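Local coordinates for Lmo2125 protein (Listeria monocytogenes serovar 1/2a, PDB 5TU0) that binds maltose and probably delivers it, as a membrane-attached lipoprotein, to a transporter for uptake into the cell, at residues 43-48 with 66-71; 91-96 with 316-321; 116-121 with 127-132; 255-260 with 332-337; 309-314 with 327-332. The protein carries 2 engineered substitutions. All coordinates share one frame; numbering follows the deposited sequence.

Contact 1: 43-48 with 66-71; sequences KDMFET and MSAFDR
M45, at the start of helix 45-58, lays its side chain along the backbone of M66, S67 and A68. Its CG is anti to the backbone N (chi1 -173°), which carries the chain out across the strand. M45 CG lies 3.4 Å from M66 O. M45 SD then sits 3.8 Å from S67 CA. The bend at chi3 brings M45 CE to 3.8 Å from A68 N. The apolar pairs are M45 SD with M66 CB at 4.2 Å and M45 CE with A68 CB at 4.4 Å. The same methyl rests over one face of the F46 ring, offset toward its rim.

Water makes the polar link: it donates to M45 O at 2.9 Å and to M66 O at 2.8 Å. Within 43-48, D44 is the N-cap: E47 N donates to D44 OD1 at 2.9 Å, on the anti lone pair. This holds the turn that presents M45.

D70 OD2, in the sugar pocket, makes a weak hydrogen bond to O3 of a glucose unit of the bound maltose. S67 packs on L49 of helix 45-58 and on I72 of helix 69-77. M45 and M66 both touch K274 of strand 272-278, the antiparallel neighbour of strand 64-68.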
# COMPACT_ATOMS: atom_id res chain seq x y z
N LYS A 43 -11.31 -17.22 5.73
CA LYS A 43 -12.22 -16.53 4.83
C LYS A 43 -11.52 -15.33 4.21
O LYS A 43 -10.74 -14.65 4.87
CB LYS A 43 -13.48 -16.09 5.59
CG LYS A 43 -14.57 -15.46 4.73
CD LYS A 43 -15.85 -15.36 5.54
CE LYS A 43 -16.93 -14.54 4.86
NZ LYS A 43 -17.39 -15.16 3.60
N ASP A 44 -11.78 -15.09 2.93
CA ASP A 44 -11.21 -13.94 2.24
C ASP A 44 -11.36 -12.68 3.11
O ASP A 44 -12.44 -12.43 3.66
CB ASP A 44 -11.91 -13.77 0.88
CG ASP A 44 -11.41 -12.57 0.12
OD1 ASP A 44 -11.95 -11.45 0.30
OD2 ASP A 44 -10.49 -12.76 -0.70
N MET A 45 -10.29 -11.90 3.23
CA MET A 45 -10.26 -10.72 4.10
C MET A 45 -11.35 -9.70 3.75
O MET A 45 -12.08 -9.23 4.63
CB MET A 45 -8.88 -10.03 4.07
CG MET A 45 -8.72 -8.89 5.08
SD MET A 45 -7.13 -8.00 4.99
CE MET A 45 -7.31 -7.17 3.43
N PHE A 46 -11.45 -9.38 2.47
CA PHE A 46 -12.45 -8.42 2.02
C PHE A 46 -13.89 -8.95 2.13
O PHE A 46 -14.77 -8.19 2.48
CB PHE A 46 -12.11 -7.95 0.62
CG PHE A 46 -10.78 -7.22 0.54
CD1 PHE A 46 -10.66 -5.92 1.07
CD2 PHE A 46 -9.67 -7.80 -0.06
CE1 PHE A 46 -9.45 -5.24 0.98
CE2 PHE A 46 -8.46 -7.11 -0.16
CZ PHE A 46 -8.35 -5.83 0.37
N GLU A 47 -14.12 -10.23 1.86
CA GLU A 47 -15.46 -10.80 2.00
C GLU A 47 -15.94 -10.73 3.46
O GLU A 47 -17.09 -10.42 3.74
CB GLU A 47 -15.53 -12.23 1.49
CG GLU A 47 -15.42 -12.34 -0.02
CD GLU A 47 -15.56 -13.77 -0.53
OE1 GLU A 47 -16.02 -14.64 0.24
OE2 GLU A 47 -15.21 -14.01 -1.71
N THR A 48 -15.04 -11.02 4.39
CA THR A 48 -15.36 -10.93 5.82
C THR A 48 -15.86 -9.51 6.20
O THR A 48 -16.86 -9.35 6.91
CB THR A 48 -14.10 -11.24 6.65
OG1 THR A 48 -13.66 -12.57 6.35
CG2 THR A 48 -14.37 -11.10 8.14
N MET A 66 -8.60 -9.14 10.14
CA MET A 66 -7.65 -8.17 9.65
C MET A 66 -8.32 -7.26 8.63
O MET A 66 -9.39 -7.58 8.10
CB MET A 66 -6.44 -8.87 9.03
CG MET A 66 -5.67 -9.76 10.00
SD MET A 66 -4.39 -10.74 9.19
CE MET A 66 -3.40 -9.46 8.48
N SER A 67 -7.69 -6.12 8.38
CA SER A 67 -8.16 -5.19 7.38
C SER A 67 -7.00 -4.37 6.83
O SER A 67 -6.06 -4.06 7.57
CB SER A 67 -9.20 -4.23 7.97
OG SER A 67 -9.58 -3.23 7.03
N ALA A 68 -7.06 -4.07 5.54
CA ALA A 68 -6.11 -3.14 4.95
C ALA A 68 -6.27 -1.82 5.72
O ALA A 68 -7.39 -1.48 6.15
CB ALA A 68 -6.41 -2.91 3.49
N PHE A 69 -5.17 -1.08 5.87
CA PHE A 69 -5.21 0.21 6.58
C PHE A 69 -6.23 1.18 5.97
O PHE A 69 -6.92 1.89 6.70
CB PHE A 69 -3.85 0.93 6.56
CG PHE A 69 -2.77 0.29 7.40
CD1 PHE A 69 -3.06 -0.30 8.64
CD2 PHE A 69 -1.45 0.38 7.01
CE1 PHE A 69 -2.05 -0.85 9.41
CE2 PHE A 69 -0.44 -0.16 7.79
CZ PHE A 69 -0.75 -0.77 9.00
N ASP A 70 -6.35 1.18 4.65
CA ASP A 70 -7.24 2.14 3.98
C ASP A 70 -8.74 2.05 4.29
O ASP A 70 -9.48 3.01 4.03
CB ASP A 70 -6.99 2.17 2.45
CG ASP A 70 -7.26 0.83 1.76
OD1 ASP A 70 -7.99 -0.04 2.29
OD2 ASP A 70 -6.73 0.66 0.64
N ARG A 71 -9.18 0.92 4.84
CA ARG A 71 -10.57 0.65 5.23
C ARG A 71 -10.87 0.75 6.73
O ARG A 71 -12.03 0.77 7.12
CB ARG A 71 -10.95 -0.77 4.78
CG ARG A 71 -11.15 -0.92 3.29
CD ARG A 71 -12.60 -0.61 2.95
NE ARG A 71 -13.46 -1.75 3.29
CZ ARG A 71 -14.79 -1.71 3.42
NH1 ARG A 71 -15.46 -2.83 3.70
NH2 ARG A 71 -15.45 -0.57 3.27
O HOH W 1 -11.18 -9.56 7.37

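Contact 2: 91-96 with 316-321; sequences DYDEKD and KARDTA
The backbones of D91 and K316 come closest, with their CA atoms 6.4 Å apart, where the loop before helix 94-99 meets the start of helix 315-323. Two salt bridges join the segments, one near each end of 91-96.

At the first, K316 NZ donates to D91 OD1 at 2.8 Å. Bends at chi2, chi3 and chi4 curl the lysine chain round the carboxylate oxygen. K316 CG also lies 3.3 Å from D91 OD1. The two side chains cross at about a right angle. NZ meets OD1 on its anti side, 25° out of the carboxylate plane.

At the second, R318 NH2 donates to D96 OD2 at 2.9 Å. D96 and R318 approach from opposite directions. The oxygen lies at the edge of the guanidinium, in its plane, but NH2 reaches it from above the carboxylate plane. The two planes are 69° apart. A water completes the group. It donates to D93 OD2 and D96 OD2, both at 2.7 Å, and accepts from R318 NH1 at 2.9 Å. D93 OD2 lies 4.3 Å from R318 NH1, well out of the guanidinium plane, and its attraction probably acts through charge and through the shared water.

R318 has further acceptors: NH2 also donates to A313 O, and NE to P312 O. D96 OD1 is hydrogen-bonded to Y336 OH of helix 327-336. R318 packs on I333 and Y336 of that helix and, with D96, on I113 of strand 105-121.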
# COMPACT_ATOMS: atom_id res chain seq x y z
N ASP A 91 6.34 0.32 20.64
CA ASP A 91 7.01 -0.29 19.50
C ASP A 91 6.42 0.13 18.16
O ASP A 91 6.67 -0.53 17.15
CB ASP A 91 6.97 -1.82 19.64
CG ASP A 91 7.64 -2.31 20.91
OD1 ASP A 91 8.73 -1.80 21.27
OD2 ASP A 91 7.08 -3.23 21.54
N TYR A 92 5.65 1.21 18.14
CA TYR A 92 5.07 1.73 16.89
C TYR A 92 5.45 3.19 16.64
O TYR A 92 5.36 4.03 17.55
CB TYR A 92 3.55 1.74 16.93
CG TYR A 92 2.81 0.41 16.90
CD1 TYR A 92 3.12 -0.58 15.98
CD2 TYR A 92 1.67 0.23 17.70
CE1 TYR A 92 2.40 -1.77 15.93
CE2 TYR A 92 0.94 -0.95 17.66
CZ TYR A 92 1.31 -1.94 16.78
OH TYR A 92 0.56 -3.10 16.73
N ASP A 93 5.85 3.50 15.41
CA ASP A 93 6.07 4.89 15.00
C ASP A 93 4.72 5.60 15.01
O ASP A 93 3.68 4.96 14.83
CB ASP A 93 6.62 4.97 13.55
CG ASP A 93 8.13 4.71 13.44
OD1 ASP A 93 8.90 5.01 14.39
OD2 ASP A 93 8.56 4.23 12.36
N GLU A 94 4.73 6.91 15.19
CA GLU A 94 3.50 7.72 15.14
C GLU A 94 2.74 7.51 13.81
O GLU A 94 1.51 7.55 13.78
CB GLU A 94 3.83 9.20 15.34
CG GLU A 94 4.32 9.51 16.74
CD GLU A 94 4.58 11.00 16.99
OE1 GLU A 94 5.25 11.65 16.15
OE2 GLU A 94 4.13 11.50 18.05
N LYS A 95 3.47 7.30 12.72
CA LYS A 95 2.85 7.09 11.42
C LYS A 95 1.96 5.85 11.42
O LYS A 95 0.88 5.86 10.86
CB LYS A 95 3.92 6.92 10.35
CG LYS A 95 3.37 6.82 8.94
CD LYS A 95 4.45 6.40 7.94
CE LYS A 95 5.58 7.39 7.85
NZ LYS A 95 6.59 6.97 6.84
N ASP A 96 2.43 4.79 12.06
CA ASP A 96 1.67 3.54 12.09
C ASP A 96 0.47 3.62 13.02
O ASP A 96 -0.55 3.00 12.76
CB ASP A 96 2.61 2.39 12.36
CG ASP A 96 3.62 2.21 11.20
OD1 ASP A 96 3.17 2.35 10.03
OD2 ASP A 96 4.82 1.97 11.44
N LYS A 316 10.47 -3.44 16.81
CA LYS A 316 11.47 -4.39 17.29
C LYS A 316 11.52 -5.56 16.29
O LYS A 316 12.59 -6.04 15.93
CB LYS A 316 11.14 -4.93 18.70
CG LYS A 316 10.78 -3.93 19.80
CD LYS A 316 11.89 -2.97 20.22
CE LYS A 316 11.92 -1.66 19.42
NZ LYS A 316 10.76 -0.76 19.69
N ALA A 317 10.34 -6.02 15.87
CA ALA A 317 10.22 -7.11 14.90
C ALA A 317 10.68 -6.68 13.51
O ALA A 317 11.24 -7.48 12.77
CB ALA A 317 8.78 -7.62 14.82
N ARG A 318 10.45 -5.41 13.17
CA ARG A 318 10.89 -4.91 11.85
C ARG A 318 12.42 -4.88 11.75
O ARG A 318 12.98 -5.17 10.69
CB ARG A 318 10.29 -3.54 11.57
CG ARG A 318 10.40 -3.12 10.11
CD ARG A 318 9.87 -1.72 9.90
NE ARG A 318 8.53 -1.50 10.47
CZ ARG A 318 7.89 -0.34 10.45
NH1 ARG A 318 8.45 0.72 9.87
NH2 ARG A 318 6.70 -0.23 11.02
N ASP A 319 13.10 -4.51 12.84
CA ASP A 319 14.58 -4.54 12.89
C ASP A 319 15.09 -5.96 12.71
O ASP A 319 16.05 -6.19 11.96
CB ASP A 319 15.12 -3.97 14.21
CG ASP A 319 14.99 -2.46 14.30
OD1 ASP A 319 14.68 -1.79 13.29
OD2 ASP A 319 15.24 -1.91 15.41
N THR A 320 14.46 -6.92 13.39
CA THR A 320 14.84 -8.32 13.24
C THR A 320 14.66 -8.76 11.77
O THR A 320 15.49 -9.49 11.23
CB THR A 320 14.01 -9.24 14.15
OG1 THR A 320 14.21 -8.87 15.53
CG2 THR A 320 14.41 -10.70 13.96
N ALA A 321 13.58 -8.32 11.13
CA ALA A 321 13.34 -8.69 9.73
C ALA A 321 14.42 -8.12 8.83
O ALA A 321 14.92 -8.82 7.96
CB ALA A 321 11.96 -8.24 9.28
O HOH W 2 7.01 3.20 10.45

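Contact 3: 116-121 with 127-132; sequences LVLYYN and KAPATF
Y120 stands on strand 105-121 of the mixed sheet in this periplasmic binding protein fold, and its ring packs on A128 in the loop that leads to helix 132-138. The side chain can be followed outward. From CB, the first torsion sets CG between the backbone N and the carbonyl carbon (chi1 72°). That turn presents one ring face to the loop. Y120 CD1 lies 3.9 Å from A128 CB. Next along that side, Y120 CE1 comes to 3.5 Å from the same methyl. On the other side, Y120 CE2 meets the link between K127 and A128, with K127 C at 3.8 Å. Toward the tip, Y120 CZ is 3.6 Å from A128 N, and the hydroxyl oxygen passes near that nitrogen too.

A128 CA sits above the centre of the ring. The methyl makes a CH-pi contact, 30° off the ring normal. A128 CA and CB thus lie over the same face. The Y120 side chain also touches A235 of strand 235-238, and its backbone pairs with G254 of strand 253-256. A128 in turn touches A256 of that strand.

L118 adds an apolar contact two residues earlier. Its side chain crosses P129 at about a right angle. Both L118 and Y120 point toward the loop from the same strand. At the leucine, the touching branch is CD2, which ends 3.9 Å from P129 CD.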
# COMPACT_ATOMS: atom_id res chain seq x y z
N LEU A 116 5.35 0.57 -2.32
CA LEU A 116 5.98 0.33 -3.60
C LEU A 116 7.50 0.34 -3.50
O LEU A 116 8.08 1.06 -2.69
CB LEU A 116 5.52 1.37 -4.63
CG LEU A 116 4.05 1.35 -5.04
CD1 LEU A 116 3.82 2.41 -6.11
CD2 LEU A 116 3.64 -0.01 -5.57
N VAL A 117 8.13 -0.45 -4.36
CA VAL A 117 9.57 -0.60 -4.39
C VAL A 117 10.02 -0.67 -5.85
O VAL A 117 9.18 -0.67 -6.77
CB VAL A 117 10.01 -1.89 -3.63
CG1 VAL A 117 9.62 -1.81 -2.15
CG2 VAL A 117 9.42 -3.15 -4.24
N LEU A 118 11.32 -0.73 -6.06
CA LEU A 118 11.87 -0.89 -7.41
C LEU A 118 12.39 -2.32 -7.58
O LEU A 118 13.31 -2.75 -6.86
CB LEU A 118 13.03 0.07 -7.66
CG LEU A 118 13.63 -0.00 -9.07
CD1 LEU A 118 12.73 0.76 -10.04
CD2 LEU A 118 15.05 0.53 -9.13
N TYR A 119 11.78 -3.07 -8.49
CA TYR A 119 12.27 -4.41 -8.84
C TYR A 119 13.20 -4.23 -10.01
O TYR A 119 12.93 -3.39 -10.87
CB TYR A 119 11.15 -5.33 -9.31
CG TYR A 119 10.25 -5.81 -8.22
CD1 TYR A 119 10.62 -6.90 -7.43
CD2 TYR A 119 9.00 -5.23 -8.01
CE1 TYR A 119 9.79 -7.36 -6.43
CE2 TYR A 119 8.16 -5.70 -7.03
CZ TYR A 119 8.56 -6.76 -6.23
OH TYR A 119 7.75 -7.22 -5.24
N TYR A 120 14.30 -4.98 -10.05
CA TYR A 120 15.21 -4.92 -11.21
C TYR A 120 15.74 -6.31 -11.49
O TYR A 120 15.72 -7.20 -10.62
CB TYR A 120 16.35 -3.89 -11.03
CG TYR A 120 17.42 -4.29 -10.04
CD1 TYR A 120 17.22 -4.15 -8.67
CD2 TYR A 120 18.65 -4.80 -10.47
CE1 TYR A 120 18.19 -4.52 -7.77
CE2 TYR A 120 19.64 -5.17 -9.57
CZ TYR A 120 19.40 -5.03 -8.22
OH TYR A 120 20.36 -5.39 -7.31
N ASN A 121 16.19 -6.49 -12.72
CA ASN A 121 16.70 -7.77 -13.17
C ASN A 121 18.23 -7.79 -13.07
O ASN A 121 18.91 -7.07 -13.82
CB ASN A 121 16.24 -8.01 -14.60
CG ASN A 121 16.47 -9.43 -15.06
OD1 ASN A 121 17.39 -10.11 -14.59
ND2 ASN A 121 15.64 -9.88 -15.99
N LYS A 127 23.77 -3.29 -10.98
CA LYS A 127 23.26 -2.88 -9.67
C LYS A 127 21.95 -2.11 -9.80
O LYS A 127 21.59 -1.67 -10.89
CB LYS A 127 24.27 -2.01 -8.96
CG LYS A 127 24.67 -0.74 -9.69
CD LYS A 127 25.72 -0.03 -8.87
CE LYS A 127 26.28 1.19 -9.57
NZ LYS A 127 27.38 1.79 -8.75
N ALA A 128 21.26 -1.94 -8.68
CA ALA A 128 20.02 -1.20 -8.68
C ALA A 128 20.28 0.26 -9.07
O ALA A 128 21.24 0.86 -8.57
CB ALA A 128 19.37 -1.25 -7.30
N PRO A 129 19.49 0.83 -9.99
CA PRO A 129 19.66 2.26 -10.26
C PRO A 129 19.39 3.06 -8.98
O PRO A 129 18.47 2.71 -8.22
CB PRO A 129 18.59 2.56 -11.31
CG PRO A 129 18.33 1.24 -11.96
CD PRO A 129 18.48 0.22 -10.87
N ALA A 130 20.19 4.09 -8.73
CA ALA A 130 20.08 4.89 -7.51
C ALA A 130 19.21 6.14 -7.61
O ALA A 130 18.66 6.62 -6.60
CB ALA A 130 21.47 5.26 -7.05
N THR A 131 19.11 6.70 -8.81
CA THR A 131 18.37 7.92 -9.04
C THR A 131 17.53 7.83 -10.30
O THR A 131 17.77 6.97 -11.16
CB THR A 131 19.35 9.12 -9.24
OG1 THR A 131 20.11 8.94 -10.45
CG2 THR A 131 20.29 9.26 -8.08
N PHE A 132 16.58 8.75 -10.44
CA PHE A 132 15.85 8.86 -11.69
C PHE A 132 16.76 9.29 -12.86
O PHE A 132 16.44 8.99 -14.02
CB PHE A 132 14.57 9.70 -11.56
CG PHE A 132 13.37 8.88 -11.17
CD1 PHE A 132 13.18 8.47 -9.87
CD2 PHE A 132 12.45 8.47 -12.13
CE1 PHE A 132 12.10 7.68 -9.52
CE2 PHE A 132 11.36 7.70 -11.78
CZ PHE A 132 11.19 7.30 -10.47

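Contact 4: 255-260 with 332-337; sequences VAKIPT and VIEQYK
Q335 reaches out from helix 327-336 and crosses the side chain of I258 at about a right angle. Its CG is anti to the backbone N (chi1 -170°), and a bend at chi2 turns the amide toward the loop that follows strand 253-256. The amide oxygen ends at the backbone of I258. I258 N donates to Q335 OE1 at 2.8 Å, with an N-H...O angle of 150°. The nitrogen lies above the plane of the amide, 38° out of it, so the bond does not follow a lone pair.

The isoleucine packs against the same amide. I258 CB is 3.5 Å from Q335 OE1. Its longer branch runs beside the amide, with I258 CD1 3.8 Å from Q335 CD. I258 also touches F132 of helix 132-138 and Y267.

K257 and E334 lie side by side and point the same way. They meet through their hydrocarbon parts, K257 CB and E334 CG being 4.1 Å apart. Their charged ends do not pair. K257 NZ forms a salt bridge with E266. Bends at chi3 and chi4 bring NZ back over its own loop, where it donates to I258 O at 3.0 Å. T260 OG1 offers the amine a further, weak bond and is itself bonded to E266.

The chemistry is therefore split. One side-chain acceptor satisfies a loop N-H that lies beyond the last strand residue, A256. The surrounding contacts are carbon against carbon or carbon against the amide. The lysine ammonium pairs with E266 and its own loop, so its charge probably contributes little to holding the helix.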
# COMPACT_ATOMS: atom_id res chain seq x y z
N VAL A 255 15.74 -6.27 -5.53
CA VAL A 255 14.80 -5.26 -5.07
C VAL A 255 15.56 -4.14 -4.38
O VAL A 255 16.52 -4.39 -3.62
CB VAL A 255 13.75 -5.85 -4.10
CG1 VAL A 255 12.56 -4.91 -3.97
CG2 VAL A 255 13.27 -7.22 -4.59
N ALA A 256 15.09 -2.92 -4.60
CA ALA A 256 15.68 -1.74 -4.02
C ALA A 256 14.64 -0.67 -3.71
O ALA A 256 13.48 -0.72 -4.17
CB ALA A 256 16.73 -1.17 -4.97
N LYS A 257 15.06 0.30 -2.90
CA LYS A 257 14.25 1.48 -2.66
C LYS A 257 13.99 2.12 -4.03
O LYS A 257 14.76 1.91 -4.97
CB LYS A 257 14.98 2.49 -1.77
CG LYS A 257 16.28 3.02 -2.38
CD LYS A 257 17.00 4.01 -1.48
CE LYS A 257 16.34 5.38 -1.48
NZ LYS A 257 16.43 6.07 -2.79
N ILE A 258 12.94 2.91 -4.12
CA ILE A 258 12.65 3.61 -5.38
C ILE A 258 13.77 4.68 -5.58
O ILE A 258 14.20 5.34 -4.63
CB ILE A 258 11.25 4.26 -5.36
CG1 ILE A 258 10.17 3.19 -5.05
CG2 ILE A 258 10.98 4.97 -6.68
CD1 ILE A 258 8.78 3.74 -4.80
N PRO A 259 14.28 4.81 -6.81
CA PRO A 259 15.34 5.79 -6.98
C PRO A 259 14.94 7.23 -6.63
O PRO A 259 13.78 7.61 -6.74
CB PRO A 259 15.71 5.66 -8.47
CG PRO A 259 15.28 4.28 -8.84
CD PRO A 259 14.05 4.02 -8.04
N THR A 260 15.93 8.00 -6.21
CA THR A 260 15.76 9.41 -5.83
C THR A 260 15.34 10.28 -7.03
O THR A 260 15.88 10.14 -8.11
CB THR A 260 17.08 9.93 -5.22
OG1 THR A 260 17.41 9.12 -4.07
CG2 THR A 260 16.98 11.42 -4.81
N VAL A 332 11.33 -2.51 1.15
CA VAL A 332 10.08 -2.08 1.78
C VAL A 332 10.35 -1.27 3.04
O VAL A 332 9.77 -0.21 3.21
CB VAL A 332 9.17 -3.28 2.13
CG1 VAL A 332 8.00 -2.85 3.04
CG2 VAL A 332 8.65 -3.91 0.86
N ILE A 333 11.23 -1.75 3.91
CA ILE A 333 11.54 -1.03 5.15
C ILE A 333 12.12 0.37 4.86
O ILE A 333 11.72 1.36 5.50
CB ILE A 333 12.51 -1.84 6.04
CG1 ILE A 333 11.79 -3.10 6.57
CG2 ILE A 333 13.02 -0.99 7.19
CD1 ILE A 333 12.71 -4.10 7.26
N GLU A 334 13.05 0.42 3.91
CA GLU A 334 13.71 1.67 3.55
C GLU A 334 12.74 2.63 2.89
O GLU A 334 12.68 3.80 3.26
CB GLU A 334 14.89 1.39 2.61
CG GLU A 334 15.73 2.61 2.23
CD GLU A 334 16.38 3.28 3.43
OE1 GLU A 334 16.75 2.57 4.40
OE2 GLU A 334 16.54 4.52 3.38
N GLN A 335 11.97 2.14 1.93
CA GLN A 335 11.04 3.01 1.21
C GLN A 335 9.90 3.49 2.13
O GLN A 335 9.43 4.62 2.01
CB GLN A 335 10.47 2.30 -0.01
CG GLN A 335 9.69 3.23 -0.92
CD GLN A 335 10.56 4.33 -1.49
OE1 GLN A 335 11.69 4.09 -1.92
NE2 GLN A 335 10.05 5.55 -1.49
N TYR A 336 9.49 2.65 3.06
CA TYR A 336 8.39 3.01 3.97
C TYR A 336 8.70 4.29 4.76
O TYR A 336 7.79 5.04 5.12
CB TYR A 336 8.06 1.83 4.90
CG TYR A 336 6.71 1.92 5.55
CD1 TYR A 336 5.55 1.56 4.85
CD2 TYR A 336 6.58 2.35 6.86
CE1 TYR A 336 4.31 1.62 5.46
CE2 TYR A 336 5.35 2.41 7.46
CZ TYR A 336 4.22 2.05 6.76
OH TYR A 336 3.01 2.14 7.39
N LYS A 337 9.99 4.56 4.99
CA LYS A 337 10.42 5.77 5.70
C LYS A 337 9.92 7.02 5.00
O LYS A 337 9.66 8.03 5.65
CB LYS A 337 11.95 5.87 5.79
CG LYS A 337 12.65 4.75 6.56
CD LYS A 337 14.15 4.91 6.42
CE LYS A 337 14.90 3.72 6.98
NZ LYS A 337 14.63 3.52 8.42

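Contact 5: 309-314 with 327-332; sequences NEVPAN and ELTNAV
V311 CG2 meets two side chains of helix 327-336 at once. It lies 3.8 Å from V332 CG1 and 4.0 Å from T329 CG2. V311 and V332 slide past each other in opposite directions, so they touch along their flanks. T329 OG1 lies beside the backbone N (chi1 -54°), which puts the methyl CG2 anti to N and against V311.

A water carries the polar part. It donates to N309 O at 2.6 Å and to T329 OG1 at 3.0 Å, linking the loop before V311 to the helix. T329 OG1 is further hydrogen-bonded to Y305 OH of helix 298-308 and to D326 OD2 before its own helix. These bonds probably fix the rotation of the threonine.

Further out, the backbone of V311 pairs with I113 of strand 105-121, and its side chain also touches I113 and R318. The helix is regular here, with V332 N bonded to L328 O at 2.9 Å.

The result is a short, weakly bonded strand about 311-312 that pairs with strand 105-121 and packs on helices 315-323 and 327-336. Such packing of helices on a sheet is typical of the alpha/beta lobes of the periplasmic binding protein fold.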
# COMPACT_ATOMS: atom_id res chain seq x y z
N ASN A 309 6.85 -13.77 5.17
CA ASN A 309 7.73 -12.77 4.56
C ASN A 309 7.09 -11.38 4.47
O ASN A 309 7.62 -10.51 3.80
CB ASN A 309 8.29 -13.21 3.18
CG ASN A 309 9.39 -14.25 3.29
OD1 ASN A 309 10.12 -14.48 2.33
ND2 ASN A 309 9.52 -14.87 4.45
N GLU A 310 5.97 -11.17 5.17
CA GLU A 310 5.36 -9.84 5.21
C GLU A 310 6.06 -9.04 6.28
O GLU A 310 6.37 -9.55 7.35
CB GLU A 310 3.85 -9.94 5.39
CG GLU A 310 3.22 -10.62 4.18
CD GLU A 310 1.74 -10.43 4.07
OE1 GLU A 310 1.31 -9.27 4.01
OE2 GLU A 310 1.01 -11.43 3.98
N VAL A 311 6.34 -7.78 5.99
CA VAL A 311 7.10 -6.92 6.87
C VAL A 311 6.30 -6.48 8.10
O VAL A 311 5.24 -5.89 7.96
CB VAL A 311 7.63 -5.69 6.12
CG1 VAL A 311 8.46 -4.82 7.05
CG2 VAL A 311 8.45 -6.15 4.91
N PRO A 312 6.83 -6.75 9.30
CA PRO A 312 6.11 -6.38 10.52
C PRO A 312 5.99 -4.89 10.78
O PRO A 312 6.90 -4.13 10.47
CB PRO A 312 6.95 -6.99 11.65
CG PRO A 312 7.91 -7.91 11.01
CD PRO A 312 8.07 -7.50 9.59
N ALA A 313 4.88 -4.51 11.41
CA ALA A 313 4.63 -3.14 11.84
C ALA A 313 5.41 -2.85 13.12
O ALA A 313 5.97 -1.77 13.28
CB ALA A 313 3.15 -2.91 12.08
N ASN A 314 5.46 -3.82 14.03
CA ASN A 314 6.18 -3.68 15.31
C ASN A 314 7.64 -3.39 14.99
O ASN A 314 8.27 -4.15 14.25
CB ASN A 314 6.00 -4.98 16.15
CG ASN A 314 6.71 -4.92 17.49
OD1 ASN A 314 7.91 -4.62 17.55
ND2 ASN A 314 6.00 -5.26 18.57
N GLU A 327 16.25 -8.86 0.18
CA GLU A 327 16.13 -7.62 -0.59
C GLU A 327 14.76 -6.97 -0.58
O GLU A 327 14.67 -5.77 -0.42
CB GLU A 327 16.63 -7.81 -2.01
CG GLU A 327 18.09 -8.22 -2.04
CD GLU A 327 18.70 -8.15 -3.41
OE1 GLU A 327 18.03 -7.69 -4.35
OE2 GLU A 327 19.88 -8.54 -3.54
N LEU A 328 13.69 -7.76 -0.74
CA LEU A 328 12.34 -7.18 -0.76
C LEU A 328 12.03 -6.52 0.58
O LEU A 328 11.52 -5.40 0.63
CB LEU A 328 11.28 -8.23 -1.11
CG LEU A 328 9.83 -7.71 -1.10
CD1 LEU A 328 9.65 -6.56 -2.10
CD2 LEU A 328 8.86 -8.85 -1.37
N THR A 329 12.35 -7.23 1.65
CA THR A 329 12.15 -6.74 3.00
C THR A 329 12.92 -5.45 3.25
O THR A 329 12.35 -4.49 3.78
CB THR A 329 12.57 -7.78 4.04
OG1 THR A 329 11.89 -9.01 3.77
CG2 THR A 329 12.25 -7.29 5.45
N ASN A 330 14.19 -5.41 2.84
CA ASN A 330 15.03 -4.22 3.01
C ASN A 330 14.47 -3.02 2.23
O ASN A 330 14.41 -1.91 2.76
CB ASN A 330 16.48 -4.47 2.56
CG ASN A 330 17.26 -5.40 3.48
OD1 ASN A 330 16.85 -5.69 4.60
ND2 ASN A 330 18.40 -5.85 3.01
N ALA A 331 14.09 -3.26 0.98
CA ALA A 331 13.51 -2.21 0.12
C ALA A 331 12.23 -1.64 0.71
O ALA A 331 12.05 -0.43 0.76
CB ALA A 331 13.25 -2.74 -1.27
N VAL A 332 11.33 -2.51 1.15
CA VAL A 332 10.08 -2.08 1.78
C VAL A 332 10.35 -1.27 3.04
O VAL A 332 9.77 -0.21 3.21
CB VAL A 332 9.17 -3.28 2.13
CG1 VAL A 332 8.00 -2.85 3.04
CG2 VAL A 332 8.65 -3.91 0.86
O HOH W 3 9.20 -8.88 2.55

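Contact 5 is the buried one of the set. The other four are partly buried, contact 3 with the exposed K127. Contacts 4 and 5 share V332 on helix 327-336. Contacts 3 and 4 meet through neighbouring strands 105-121 and 253-256. Contact 2 joins this group through Y336 and the carbonyls of P312 and A313. Contact 1 is farthest from contact 3, about 30 Å between centres, but touches contact 4 through F69 and Y336 and reaches the same sheet. Charge dominates contact 2. Contacts 3 and 5 rest mainly on apolar side chains, contact 5 with a water bridge. Contact 4 adds a single hydrogen bond to a side-chain amide, and contact 1 pairs methionine packing with bridging water.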